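LIP (Serratia marcescens, PDB 4A1R) serves as a membrane-bound lipoprotein component of the type VI secretion system, belonging to the TssJ family and built as a beta-sandwich. Local coordinates at residues A[7-13]-A[129-135]; A[31-37]-A[92-98]; A[44-49]-A[106-110]. Where two conformers were deposited one is given. Residue numbers count along the deposited sequence, not the author numbering.

Contact 1. Residues A[7-13]-A[129-135]; sequences PSRYSLV and DELEAHI
Strands 9-13 and 130-135 run parallel; the axes of these short segments approach to 4.6 Å, their N-to-C directions 19° apart, in the register R9-E130, Y10-L131, S11-E132, L12-A133 and V13-H134 (CA-CA 4.7-5.0 Å). Odd-numbered residues carry the ladder of hydrogen bonds, with distances in Å of L131 N-R9 O 3.2, S11 N-L131 O 2.8, A133 N-S11 O 3.1, V13 N-A133 O 2.9 and I135 N-V13 O 3.0. R9 N to D129 O, 3.4 Å, is weak. Y10 and L12 bond through their backbones to G83 and L81 of strand 79-84, and S8 to S85, placing 9-16 inside the mixed sheet of the beta-sandwich. Y10 and L12 (mt) share the face of L131 and A133 and pack on V35 of 31-38. On the other face, water 1 donates to E130 OE1 and is hydrogen-bonded to S11 OG (2.8 Å each), while R9 NE forms a long salt bridge to E130 OE2 (3.9 Å). At the N-terminal end S8 OG (chi1 p) donates to D129 OD2 at 2.6 Å.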
loop_
_atom_site.group_PDB
_atom_site.type_symbol
_atom_site.label_atom_id
_atom_site.label_comp_id
_atom_site.label_asym_id
_atom_site.label_seq_id
_atom_site.Cartn_x
_atom_site.Cartn_y
_atom_site.Cartn_z
ATOM N N PRO A 7 -1.593 -6.048 16.220
ATOM C CA PRO A 7 -2.125 -4.727 16.580
ATOM C C PRO A 7 -3.321 -4.326 15.703
ATOM O O PRO A 7 -3.535 -4.914 14.641
ATOM C CB PRO A 7 -0.927 -3.787 16.354
ATOM C CG PRO A 7 0.253 -4.668 16.092
ATOM C CD PRO A 7 -0.316 -5.914 15.499
ATOM N N SER A 8 -4.105 -3.355 16.164
ATOM C CA SER A 8 -5.441 -3.115 15.598
ATOM C C SER A 8 -5.477 -2.185 14.389
ATOM O O SER A 8 -6.461 -2.171 13.621
ATOM C CB SER A 8 -6.381 -2.548 16.662
ATOM O OG SER A 8 -5.973 -1.252 17.056
ATOM N N ARG A 9 -4.450 -1.369 14.261
ATOM C CA ARG A 9 -4.405 -0.441 13.128
ATOM C C ARG A 9 -3.057 -0.347 12.449
ATOM O O ARG A 9 -2.040 -0.866 12.953
ATOM C CB ARG A 9 -5.011 0.932 13.459
ATOM C CG ARG A 9 -4.602 1.627 14.744
ATOM C CD ARG A 9 -5.492 2.860 15.000
ATOM N NE ARG A 9 -5.494 3.829 13.881
ATOM C CZ ARG A 9 -6.495 4.018 13.005
ATOM N NH1 ARG A 9 -7.621 3.334 13.088
ATOM N NH2 ARG A 9 -6.357 4.909 12.043
ATOM N N TYR A 10 -3.050 0.260 11.257
ATOM C CA TYR A 10 -1.807 0.386 10.469
ATOM C C TYR A 10 -1.729 1.780 9.894
ATOM O O TYR A 10 -2.756 2.485 9.782
ATOM C CB TYR A 10 -1.775 -0.650 9.324
ATOM C CG TYR A 10 -2.869 -0.413 8.296
ATOM C CD1 TYR A 10 -4.118 -0.988 8.473
ATOM C CD2 TYR A 10 -2.664 0.413 7.171
ATOM C CE1 TYR A 10 -5.159 -0.749 7.591
ATOM C CE2 TYR A 10 -3.705 0.659 6.271
ATOM C CZ TYR A 10 -4.954 0.055 6.490
ATOM O OH TYR A 10 -6.026 0.209 5.642
ATOM N N SER A 11 -0.530 2.189 9.508
ATOM C CA SER A 11 -0.408 3.365 8.650
ATOM C C SER A 11 0.847 3.335 7.796
ATOM O O SER A 11 1.865 2.684 8.143
ATOM C CB SER A 11 -0.489 4.656 9.447
ATOM O OG SER A 11 0.725 4.914 10.080
ATOM N N LEU A 12 0.748 4.023 6.660
ATOM C CA LEU A 12 1.830 4.122 5.688
ATOM C C LEU A 12 2.127 5.571 5.495
ATOM O O LEU A 12 1.201 6.396 5.324
ATOM C CB LEU A 12 1.372 3.516 4.354
ATOM C CG LEU A 12 0.981 2.041 4.336
ATOM C CD1 LEU A 12 0.585 1.544 2.955
ATOM C CD2 LEU A 12 2.153 1.219 4.836
ATOM N N VAL A 13 3.413 5.912 5.495
ATOM C CA VAL A 13 3.798 7.278 5.271
ATOM C C VAL A 13 4.496 7.364 3.912
ATOM O O VAL A 13 5.454 6.631 3.670
ATOM C CB VAL A 13 4.790 7.772 6.333
ATOM C CG1 VAL A 13 4.994 9.270 6.165
ATOM C CG2 VAL A 13 4.299 7.470 7.733
ATOM N N ASP A 129 -0.126 0.037 19.458
ATOM C CA ASP A 129 -0.698 -0.971 18.577
ATOM C C ASP A 129 -1.013 -0.386 17.193
ATOM O O ASP A 129 -2.008 -0.737 16.560
ATOM C CB ASP A 129 -1.921 -1.648 19.203
ATOM C CG ASP A 129 -3.115 -0.731 19.268
ATOM O OD1 ASP A 129 -2.932 0.455 19.637
ATOM O OD2 ASP A 129 -4.228 -1.198 18.943
ATOM N N GLU A 130 -0.152 0.513 16.743
ATOM C CA GLU A 130 -0.146 0.926 15.352
ATOM C C GLU A 130 1.163 0.598 14.618
ATOM O O GLU A 130 2.214 1.185 14.890
ATOM C CB GLU A 130 -0.462 2.407 15.225
ATOM C CG GLU A 130 -0.665 2.844 13.782
ATOM C CD GLU A 130 -0.926 4.336 13.667
ATOM O OE1 GLU A 130 -0.225 5.120 14.335
ATOM O OE2 GLU A 130 -1.823 4.733 12.910
ATOM N N LEU A 131 1.055 -0.300 13.641
ATOM C CA LEU A 131 2.154 -0.637 12.736
ATOM C C LEU A 131 2.350 0.475 11.725
ATOM O O LEU A 131 1.391 0.901 11.062
ATOM C CB LEU A 131 1.823 -1.911 11.974
ATOM C CG LEU A 131 1.595 -3.173 12.799
ATOM C CD1 LEU A 131 0.794 -4.197 12.016
ATOM C CD2 LEU A 131 2.904 -3.767 13.287
ATOM N N GLU A 132 3.596 0.893 11.565
ATOM C CA GLU A 132 3.962 1.932 10.623
ATOM C C GLU A 132 5.037 1.482 9.622
ATOM O O GLU A 132 6.109 0.982 10.001
ATOM C CB GLU A 132 4.515 3.152 11.364
ATOM C CG GLU A 132 3.578 3.843 12.325
ATOM C CD GLU A 132 4.032 5.253 12.649
ATOM O OE1 GLU A 132 4.334 6.015 11.698
ATOM O OE2 GLU A 132 4.077 5.605 13.848
ATOM N N ALA A 133 4.762 1.712 8.342
ATOM C CA ALA A 133 5.759 1.513 7.290
ATOM C C ALA A 133 5.929 2.796 6.450
ATOM O O ALA A 133 5.065 3.688 6.460
ATOM C CB ALA A 133 5.403 0.296 6.435
ATOM N N HIS A 134 7.078 2.913 5.792
ATOM C CA HIS A 134 7.401 4.065 4.976
ATOM C C HIS A 134 7.629 3.599 3.557
ATOM O O HIS A 134 8.400 2.653 3.321
ATOM C CB HIS A 134 8.661 4.759 5.523
ATOM C CG HIS A 134 8.466 5.435 6.877
ATOM N ND1 HIS A 134 8.806 6.714 7.102
ATOM C CD2 HIS A 134 7.946 4.954 8.078
ATOM C CE1 HIS A 134 8.521 7.042 8.376
ATOM N NE2 HIS A 134 7.991 5.963 8.969
ATOM N N ILE A 135 6.949 4.253 2.618
ATOM C CA ILE A 135 6.967 3.889 1.190
ATOM C C ILE A 135 7.396 5.104 0.380
ATOM O O ILE A 135 6.995 6.252 0.663
ATOM C CB ILE A 135 5.577 3.407 0.678
ATOM C CG1 ILE A 135 5.010 2.278 1.543
ATOM C CG2 ILE A 135 5.611 2.985 -0.800
ATOM C CD1 ILE A 135 5.868 1.025 1.600
HETATM O O HOH W 1 1.060 6.652 12.305
#

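Contact 2. Residues A[31-37]-A[92-98]; sequences IKIRVLL and IGVIAEY
Two interior strands of the antiparallel sheet of the beta-sandwich pair here: the axes of 31-37 and 92-96 approach to 4.7 Å, with 162° between their directions. I92, in a non-hydrogen-bonded pair with L37, turns to the face looking at strand 9-16; its CD1 (rotamer mm) comes within 3.2 Å of L37 CD1, and its CG2 within 3.6 Å of V35 CG1. G93 and L36 form a hydrogen-bonded pair, L36 N to G93 O 2.8 Å and G93 N to L36 O 2.9 Å. V94 opposes V35 (CA-CA 4.7 Å) and packs CG1 on I33 CG2 at 3.8 Å. I95 repeats the pair of hydrogen bonds with R34, R34 N to I95 O 2.8 Å and I95 N to R34 O 3.0 Å; on the face covered by helix 49-60, its CD1 lies 4.0 Å from L36 CD1. A96, in a non-hydrogen-bonded pair with I33, touches both I33 CD1 (CB 3.9 Å) and I31 CD1 (CB 3.8 Å). E97, centre of an inverse gamma turn, still donates N to K32 O at 2.8 Å. Its OE1 bonds to Q53, while its OE2 takes protons from water 3 (2.5 Å) and water 4 (2.7 Å); water 4 accepts from R34 NH1 (2.8 Å), which itself bonds to L52 O. Y98, its hydroxyl bonded to G138 O, receives I31 CD1 over its ring face, 3.5 Å from the centroid and 10° off the normal.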
loop_
_atom_site.group_PDB
_atom_site.type_symbol
_atom_site.label_atom_id
_atom_site.label_comp_id
_atom_site.label_asym_id
_atom_site.label_seq_id
_atom_site.Cartn_x
_atom_site.Cartn_y
_atom_site.Cartn_z
ATOM N N ILE A 31 0.162 11.420 -8.459
ATOM C CA ILE A 31 -0.099 10.033 -8.761
ATOM C C ILE A 31 -1.107 9.467 -7.756
ATOM O O ILE A 31 -1.072 9.796 -6.566
ATOM C CB ILE A 31 1.245 9.242 -8.807
ATOM C CG1 ILE A 31 1.019 7.789 -9.199
ATOM C CG2 ILE A 31 1.994 9.402 -7.472
ATOM C CD1 ILE A 31 2.281 7.026 -9.610
ATOM N N LYS A 32 -2.025 8.637 -8.266
ATOM C CA LYS A 32 -3.066 8.015 -7.446
ATOM C C LYS A 32 -2.473 6.799 -6.755
ATOM O O LYS A 32 -1.909 5.915 -7.431
ATOM C CB LYS A 32 -4.300 7.592 -8.276
ATOM C CG LYS A 32 -5.401 6.921 -7.416
ATOM C CD LYS A 32 -6.626 6.486 -8.237
ATOM C CE LYS A 32 -7.650 7.621 -8.330
ATOM N NZ LYS A 32 -8.999 6.993 -8.498
ATOM N N ILE A 33 -2.639 6.757 -5.427
ATOM C CA ILE A 33 -2.180 5.636 -4.619
ATOM C C ILE A 33 -3.379 4.935 -4.052
ATOM O O ILE A 33 -4.254 5.591 -3.468
ATOM C CB ILE A 33 -1.279 6.099 -3.456
ATOM C CG1 ILE A 33 -0.113 6.986 -3.946
ATOM C CG2 ILE A 33 -0.788 4.897 -2.638
ATOM C CD1 ILE A 33 0.960 6.249 -4.733
ATOM N N ARG A 34 -3.455 3.621 -4.234
ATOM C CA ARG A 34 -4.495 2.855 -3.543
ATOM C C ARG A 34 -3.903 1.941 -2.483
ATOM O O ARG A 34 -2.813 1.416 -2.647
ATOM C CB ARG A 34 -5.332 2.086 -4.558
ATOM C CG ARG A 34 -5.983 3.000 -5.607
ATOM C CD ARG A 34 -6.751 2.175 -6.617
ATOM N NE ARG A 34 -7.816 1.410 -5.979
ATOM C CZ ARG A 34 -8.509 0.433 -6.560
ATOM N NH1 ARG A 34 -8.247 0.053 -7.807
ATOM N NH2 ARG A 34 -9.467 -0.186 -5.877
ATOM N N VAL A 35 -4.623 1.754 -1.385
ATOM C CA VAL A 35 -4.123 0.926 -0.298
ATOM C C VAL A 35 -5.234 -0.045 -0.027
ATOM O O VAL A 35 -6.374 0.372 0.204
ATOM C CB VAL A 35 -3.752 1.749 0.968
ATOM C CG1 VAL A 35 -3.444 0.813 2.142
ATOM C CG2 VAL A 35 -2.558 2.647 0.712
ATOM N N LEU A 36 -4.918 -1.341 -0.108
ATOM C CA LEU A 36 -5.928 -2.355 0.025
ATOM C C LEU A 36 -5.618 -3.267 1.220
ATOM O O LEU A 36 -4.497 -3.741 1.381
ATOM C CB LEU A 36 -6.039 -3.185 -1.273
ATOM C CG LEU A 36 -6.552 -2.510 -2.568
ATOM C CD1 LEU A 36 -5.606 -1.455 -3.093
ATOM C CD2 LEU A 36 -6.700 -3.568 -3.649
ATOM N N LEU A 37 -6.626 -3.523 2.050
ATOM C CA LEU A 37 -6.465 -4.504 3.094
ATOM C C LEU A 37 -6.875 -5.879 2.563
ATOM O O LEU A 37 -7.990 -6.061 2.031
ATOM C CB LEU A 37 -7.304 -4.093 4.316
ATOM C CG LEU A 37 -7.065 -4.906 5.574
ATOM C CD1 LEU A 37 -5.738 -4.492 6.207
ATOM C CD2 LEU A 37 -8.222 -4.661 6.533
ATOM N N ILE A 92 -1.069 -5.798 3.345
ATOM C CA ILE A 92 -1.463 -4.476 2.788
ATOM C C ILE A 92 -0.936 -4.390 1.337
ATOM O O ILE A 92 0.281 -4.448 1.103
ATOM C CB ILE A 92 -0.892 -3.294 3.628
ATOM C CG1 ILE A 92 -1.329 -3.374 5.087
ATOM C CG2 ILE A 92 -1.237 -1.925 3.031
ATOM C CD1 ILE A 92 -2.818 -3.505 5.319
ATOM N N GLY A 93 -1.844 -4.276 0.366
ATOM C CA GLY A 93 -1.444 -4.088 -1.046
ATOM C C GLY A 93 -1.395 -2.597 -1.364
ATOM O O GLY A 93 -2.245 -1.828 -0.906
ATOM N N VAL A 94 -0.406 -2.161 -2.135
ATOM C CA VAL A 94 -0.315 -0.739 -2.481
ATOM C C VAL A 94 -0.179 -0.705 -4.001
ATOM O O VAL A 94 0.607 -1.491 -4.574
ATOM C CB VAL A 94 0.871 -0.004 -1.804
ATOM C CG1 VAL A 94 0.800 1.503 -2.062
ATOM C CG2 VAL A 94 0.910 -0.268 -0.302
ATOM N N ILE A 95 -0.977 0.154 -4.639
ATOM C CA ILE A 95 -0.994 0.346 -6.103
ATOM C C ILE A 95 -0.682 1.825 -6.371
ATOM O O ILE A 95 -1.218 2.713 -5.699
ATOM C CB ILE A 95 -2.403 0.015 -6.712
ATOM C CG1 ILE A 95 -2.779 -1.445 -6.472
ATOM C CG2 ILE A 95 -2.460 0.323 -8.228
ATOM C CD1 ILE A 95 -4.201 -1.817 -6.840
ATOM N N ALA A 96 0.183 2.108 -7.339
ATOM C CA ALA A 96 0.490 3.506 -7.715
ATOM C C ALA A 96 0.132 3.586 -9.203
ATOM O O ALA A 96 0.704 2.849 -9.994
ATOM C CB ALA A 96 1.970 3.787 -7.566
ATOM N N GLU A 97 -0.806 4.448 -9.572
ATOM C CA GLU A 97 -1.307 4.459 -10.977
ATOM C C GLU A 97 -0.424 5.384 -11.850
ATOM O O GLU A 97 -0.830 6.492 -12.252
ATOM C CB GLU A 97 -2.788 4.863 -11.017
ATOM C CG GLU A 97 -3.682 3.951 -10.151
ATOM C CD GLU A 97 -5.193 4.088 -10.402
ATOM O OE1 GLU A 97 -5.601 4.986 -11.153
ATOM O OE2 GLU A 97 -5.963 3.273 -9.829
ATOM N N TYR A 98 0.817 4.955 -12.083
ATOM C CA TYR A 98 1.721 5.680 -12.979
ATOM C C TYR A 98 1.083 5.827 -14.373
ATOM O O TYR A 98 0.466 4.881 -14.866
ATOM C CB TYR A 98 3.032 4.902 -13.165
ATOM C CG TYR A 98 3.933 4.909 -11.936
ATOM C CD1 TYR A 98 4.859 5.936 -11.732
ATOM C CD2 TYR A 98 3.841 3.896 -10.988
ATOM C CE1 TYR A 98 5.689 5.935 -10.628
ATOM C CE2 TYR A 98 4.655 3.900 -9.867
ATOM C CZ TYR A 98 5.570 4.929 -9.685
ATOM O OH TYR A 98 6.390 4.935 -8.563
HETATM O O HOH W 2 -2.274 8.379 -11.314
HETATM O O HOH W 3 -8.452 3.817 -9.728
HETATM O O HOH W 4 -5.904 0.660 -9.244
#

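Contact 3. Residues A[44-49]-A[106-110]; sequences FMDADF and WRISL
One guanidinium nitrogen gathers two carbonyls at the end of a helix: R107 NH1 donates to F44 O and to A47 O, each at 2.8 Å, with N-H...O angles of 142° and 145°. Both acceptors lie near the guanidinium plane. Water 5 accepts from R107 NH2 (2.7 Å) and can donate to A47 O (3.1 Å), though it has more acceptors near it than protons. The backbone is helical through D46 and leaves helical angles at A47 (-63/150). D48 is the N-cap of the next helix, 49-60, its OD1 also bonded to S51 OG. Through F44 O, in the first helix, and A47 O, in the turn after it, R107 links edge strand 107-111 of the antiparallel sheet to this junction. R107 reaches there with chi1 at 141°, between wells, and its CD makes a CH-pi contact with the F44 ring, 4.2 Å from the centroid. M45 SD lies 3.6 Å from R107 CD and 3.9 Å from S109 CB; S109 OG itself bonds to D41. F49 (chi1 t) points its edge at the face of W106 (chi1 p) in a T-shaped pair, the F49 centroid 5.2 Å from that of the W106 six-membered ring and the planes at 90°.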
loop_
_atom_site.group_PDB
_atom_site.type_symbol
_atom_site.label_atom_id
_atom_site.label_comp_id
_atom_site.label_asym_id
_atom_site.label_seq_id
_atom_site.Cartn_x
_atom_site.Cartn_y
_atom_site.Cartn_z
ATOM N N PHE A 44 -4.147 -10.550 -5.852
ATOM C CA PHE A 44 -3.659 -9.156 -5.982
ATOM C C PHE A 44 -2.376 -9.048 -6.804
ATOM O O PHE A 44 -2.232 -8.157 -7.642
ATOM C CB PHE A 44 -3.448 -8.556 -4.580
ATOM C CG PHE A 44 -2.847 -7.169 -4.577
ATOM C CD1 PHE A 44 -3.631 -6.052 -4.879
ATOM C CD2 PHE A 44 -1.511 -6.972 -4.228
ATOM C CE1 PHE A 44 -3.088 -4.779 -4.851
ATOM C CE2 PHE A 44 -0.967 -5.699 -4.211
ATOM C CZ PHE A 44 -1.756 -4.602 -4.518
ATOM N N MET A 45 -1.431 -9.948 -6.547
ATOM C CA MET A 45 -0.153 -9.922 -7.232
ATOM C C MET A 45 -0.284 -10.474 -8.647
ATOM O O MET A 45 0.551 -10.200 -9.500
ATOM C CB MET A 45 0.918 -10.688 -6.434
ATOM C CG MET A 45 1.302 -9.982 -5.136
ATOM S SD MET A 45 1.770 -8.243 -5.330
ATOM C CE MET A 45 3.364 -8.420 -6.127
ATOM N N ASP A 46 -1.355 -11.206 -8.894
ATOM C CA ASP A 46 -1.576 -11.837 -10.207
ATOM C C ASP A 46 -2.518 -11.028 -11.123
ATOM O O ASP A 46 -2.463 -11.138 -12.342
ATOM C CB ASP A 46 -2.128 -13.246 -10.006
ATOM C CG ASP A 46 -2.178 -14.044 -11.302
ATOM O OD1 ASP A 46 -1.135 -14.131 -12.000
ATOM O OD2 ASP A 46 -3.272 -14.554 -11.630
ATOM N N ALA A 47 -3.390 -10.229 -10.533
ATOM C CA ALA A 47 -4.395 -9.500 -11.326
ATOM C C ALA A 47 -3.747 -8.507 -12.311
ATOM O O ALA A 47 -2.642 -7.976 -12.044
ATOM C CB ALA A 47 -5.363 -8.786 -10.402
ATOM N N ASP A 48 -4.393 -8.246 -13.456
ATOM C CA ASP A 48 -3.830 -7.190 -14.312
ATOM C C ASP A 48 -4.191 -5.786 -13.863
ATOM O O ASP A 48 -5.139 -5.620 -13.088
ATOM C CB ASP A 48 -3.957 -7.437 -15.833
ATOM C CG ASP A 48 -5.373 -7.560 -16.319
ATOM O OD1 ASP A 48 -6.320 -7.034 -15.700
ATOM O OD2 ASP A 48 -5.528 -8.193 -17.384
ATOM N N PHE A 49 -3.422 -4.790 -14.296
ATOM C CA PHE A 49 -3.659 -3.407 -13.893
ATOM C C PHE A 49 -5.096 -2.953 -14.087
ATOM O O PHE A 49 -5.701 -2.401 -13.158
ATOM C CB PHE A 49 -2.734 -2.447 -14.615
ATOM C CG PHE A 49 -2.853 -1.022 -14.141
ATOM C CD1 PHE A 49 -2.172 -0.593 -12.983
ATOM C CD2 PHE A 49 -3.648 -0.101 -14.826
ATOM C CE1 PHE A 49 -2.273 0.730 -12.547
ATOM C CE2 PHE A 49 -3.746 1.222 -14.399
ATOM C CZ PHE A 49 -3.058 1.640 -13.253
ATOM N N TRP A 106 4.503 -0.821 -9.962
ATOM C CA TRP A 106 3.250 -0.102 -9.685
ATOM C C TRP A 106 2.423 -0.768 -8.620
ATOM O O TRP A 106 1.385 -0.230 -8.202
ATOM C CB TRP A 106 2.419 0.068 -10.970
ATOM C CG TRP A 106 2.125 -1.190 -11.756
ATOM C CD1 TRP A 106 2.809 -1.638 -12.893
ATOM C CD2 TRP A 106 1.038 -2.172 -11.559
ATOM N NE1 TRP A 106 2.249 -2.777 -13.379
ATOM C CE2 TRP A 106 1.192 -3.163 -12.624
ATOM C CE3 TRP A 106 -0.025 -2.313 -10.647
ATOM C CZ2 TRP A 106 0.331 -4.250 -12.751
ATOM C CZ3 TRP A 106 -0.874 -3.424 -10.779
ATOM C CH2 TRP A 106 -0.697 -4.373 -11.798
ATOM N N ARG A 107 2.827 -1.965 -8.207
ATOM C CA ARG A 107 2.147 -2.680 -7.082
ATOM C C ARG A 107 3.161 -3.297 -6.113
ATOM O O ARG A 107 4.194 -3.875 -6.546
ATOM C CB ARG A 107 1.221 -3.747 -7.660
ATOM C CG ARG A 107 1.133 -5.084 -6.960
ATOM C CD ARG A 107 0.350 -6.101 -7.804
ATOM N NE ARG A 107 1.045 -6.498 -9.037
ATOM C CZ ARG A 107 0.476 -7.133 -10.060
ATOM N NH1 ARG A 107 -0.812 -7.494 -10.015
ATOM N NH2 ARG A 107 1.202 -7.415 -11.140
ATOM N N ILE A 108 2.886 -3.169 -4.810
ATOM C CA ILE A 108 3.645 -3.919 -3.797
ATOM C C ILE A 108 2.678 -4.524 -2.776
ATOM O O ILE A 108 1.577 -4.002 -2.545
ATOM C CB ILE A 108 4.740 -3.082 -3.075
ATOM C CG1 ILE A 108 4.129 -1.958 -2.204
ATOM C CG2 ILE A 108 5.860 -2.614 -4.017
ATOM C CD1 ILE A 108 5.129 -1.093 -1.452
ATOM N N SER A 109 3.083 -5.648 -2.201
ATOM C CA SER A 109 2.355 -6.316 -1.120
ATOM C C SER A 109 3.232 -6.331 0.120
ATOM O O SER A 109 4.392 -6.753 0.065
ATOM C CB SER A 109 2.049 -7.746 -1.517
ATOM O OG SER A 109 1.228 -8.353 -0.531
ATOM N N LEU A 110 2.693 -5.863 1.238
ATOM C CA LEU A 110 3.420 -5.886 2.497
ATOM C C LEU A 110 2.754 -6.870 3.464
ATOM O O LEU A 110 1.586 -6.678 3.833
ATOM C CB LEU A 110 3.435 -4.493 3.114
ATOM C CG LEU A 110 3.971 -3.349 2.256
ATOM C CD1 LEU A 110 3.562 -2.046 2.928
ATOM C CD2 LEU A 110 5.486 -3.412 2.029
HETATM O O HOH W 5 0.069 -9.075 -12.920
#

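Contacts 1 and 2 are strand pairings in different sheets, parallel in the mixed sheet and antiparallel in the other, and they meet in the sandwich interior: L12 CD1 lies 3.7 Å from V94 CG2. Contact 2 is buried, its centre about 5 Å from the centre of the chain; contact 1 is partly buried, with mostly polar residues (R9, S11, E130, E132, H134) beside V13 on the face turned from strand 31-38. Contact 3, at the surface, uses side-chain-to-carbonyl bonds and aromatics instead of a backbone ladder. Its strand 107-111 neighbours 91-96 in the sheet of contact 2, V94 N lying 2.7 Å from I108 O in a probable hydrogen bond. I135 CD1 of contact 1 reaches I108 CD1 at 3.8 Å.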